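Uncharacterized protein DUF849 (Burkholderia xenovorans LB400, PDB 3E02) is a zinc-binding TIM-barrel protein of the beta-keto acid cleavage family that probably cleaves 3-keto-5-aminohexanoate or a related beta-keto acid. Local coordinates at residues E97-A100 against P101-A105. Sequence-based numbering, arbitrary orientation.
Sequences ERLA and PARAA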
loop_
_atom_site.group_PDB
_atom_site.type_symbol
_atom_site.label_atom_id
_atom_site.label_comp_id
_atom_site.label_asym_id
_atom_site.label_seq_id
_atom_site.Cartn_x
_atom_site.Cartn_y
_atom_site.Cartn_z
ATOM N N GLU A 97 -1.794 1.336 -39.987
ATOM C CA GLU A 97 -3.251 1.203 -39.945
ATOM C C GLU A 97 -3.826 1.900 -38.704
ATOM O O GLU A 97 -4.806 2.621 -38.781
ATOM C CB GLU A 97 -3.686 -0.252 -39.844
ATOM C CG GLU A 97 -3.405 -1.160 -41.002
ATOM C CD GLU A 97 -3.771 -2.590 -40.628
ATOM O OE1 GLU A 97 -4.982 -2.840 -40.413
ATOM O OE2 GLU A 97 -2.860 -3.444 -40.527
ATOM N N ARG A 98 -3.194 1.655 -37.561
ATOM C CA ARG A 98 -3.663 2.195 -36.285
ATOM C C ARG A 98 -3.688 3.722 -36.177
ATOM O O ARG A 98 -4.651 4.264 -35.631
ATOM C CB ARG A 98 -2.864 1.591 -35.142
ATOM C CG ARG A 98 -3.192 0.112 -34.910
ATOM C CD ARG A 98 -2.158 -0.490 -33.998
ATOM N NE ARG A 98 -2.155 0.225 -32.720
ATOM C CZ ARG A 98 -1.261 0.075 -31.744
ATOM N NH1 ARG A 98 -0.266 -0.789 -31.846
ATOM N NH2 ARG A 98 -1.375 0.798 -30.639
ATOM N N LEU A 99 -2.674 4.390 -36.721
ATOM C CA LEU A 99 -2.604 5.867 -36.705
ATOM C C LEU A 99 -3.436 6.569 -37.791
ATOM O O LEU A 99 -3.717 7.758 -37.652
ATOM C CB LEU A 99 -1.142 6.357 -36.788
ATOM C CG LEU A 99 -0.183 6.010 -35.635
ATOM C CD1 LEU A 99 1.241 6.499 -35.954
ATOM C CD2 LEU A 99 -0.672 6.574 -34.291
ATOM N N ALA A 100 -3.855 5.847 -38.837
ATOM C CA ALA A 100 -4.595 6.449 -39.967
ATOM C C ALA A 100 -5.814 7.317 -39.605
ATOM O O ALA A 100 -5.887 8.451 -40.081
ATOM C CB ALA A 100 -4.973 5.389 -41.005
ATOM N N PRO A 101 -6.762 6.809 -38.787
ATOM C CA PRO A 101 -7.928 7.622 -38.416
ATOM C C PRO A 101 -7.595 8.948 -37.712
ATOM O O PRO A 101 -8.079 9.985 -38.137
ATOM C CB PRO A 101 -8.725 6.686 -37.514
ATOM C CG PRO A 101 -8.349 5.348 -37.956
ATOM C CD PRO A 101 -6.888 5.450 -38.222
ATOM N N ALA A 102 -6.749 8.905 -36.683
ATOM C CA ALA A 102 -6.318 10.116 -35.958
ATOM C C ALA A 102 -5.575 11.085 -36.872
ATOM O O ALA A 102 -5.754 12.303 -36.738
ATOM C CB ALA A 102 -5.450 9.759 -34.728
ATOM N N ARG A 103 -4.739 10.554 -37.775
ATOM C CA ARG A 103 -4.015 11.396 -38.728
ATOM C C ARG A 103 -4.966 12.095 -39.693
ATOM O O ARG A 103 -4.777 13.270 -39.994
ATOM C CB ARG A 103 -2.942 10.625 -39.513
ATOM C CG ARG A 103 -1.762 10.181 -38.651
ATOM C CD ARG A 103 -0.430 10.478 -39.318
ATOM N NE ARG A 103 -0.238 9.781 -40.590
ATOM C CZ ARG A 103 0.327 8.578 -40.761
ATOM N NH1 ARG A 103 0.764 7.832 -39.737
ATOM N NH2 ARG A 103 0.442 8.090 -42.001
ATOM N N ALA A 104 -5.990 11.377 -40.161
ATOM C CA ALA A 104 -6.988 11.959 -41.072
ATOM C C ALA A 104 -7.909 12.962 -40.360
ATOM O O ALA A 104 -8.133 14.070 -40.850
ATOM C CB ALA A 104 -7.830 10.864 -41.739
ATOM N N ALA A 105 -8.414 12.569 -39.197
ATOM C CA ALA A 105 -9.379 13.374 -38.431
ATOM C C ALA A 105 -8.835 14.589 -37.673
ATOM O O ALA A 105 -9.595 15.524 -37.409
ATOM C CB ALA A 105 -10.093 12.481 -37.449
HETATM O O HOH W 1 -5.915 6.476 -35.108
#
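Pro101 sets its ring carbon CD 3.6 Å from Glu97 O, the carbonyl that an amide N-H at this position of helix 95-105 would otherwise use. The peptide link itself holds CD 3.4 Å from Ala100 CB. The helix is kinked here: Pro101 N has no hydrogen to give, and the i to i+4 bond from Ala102 N to Arg98 O is absent.

A water bridges the kinked turn. It donates to Arg98 O over 2.6 Å and accepts from Ala102 N over 3.0 Å, replacing the direct bond between these two backbone groups; Gln63 NE2 adds a weak bond to the same carbonyl.

Regular i to i+4 bonding then resumes. Arg103 N reaches Leu99 O at 3.0 Å, nearly along the C=O axis (169°), while Ala104 N meets Ala100 O at 2.9 Å with the donor tilted 19° from the carbonyl plane.

Among side chains, Arg103 leaves the backbone with CG beside its own N (chi1 -69°), which sets CG 3.3 Å from Leu99 O. In the conformer described, one of two, bends at chi2 and chi3 return the guanidinium to Leu99, where NH1 lies 3.8 Å from CB and forms a salt bridge with Glu161 on helix 152-163; this placing is less certain. Arg157 and Glu161 of that helix touch Leu99.

The segment belongs to the beta-alpha-beta unit formed by strand 82-85, helix 95-105 and strand 109-113 of the barrel. Chemically, two regular i to i+4 bonds are missing, one for want of an N-H and the other probably through the kink; the bridging water makes good the second, serving both Arg98 O and Ala102 N.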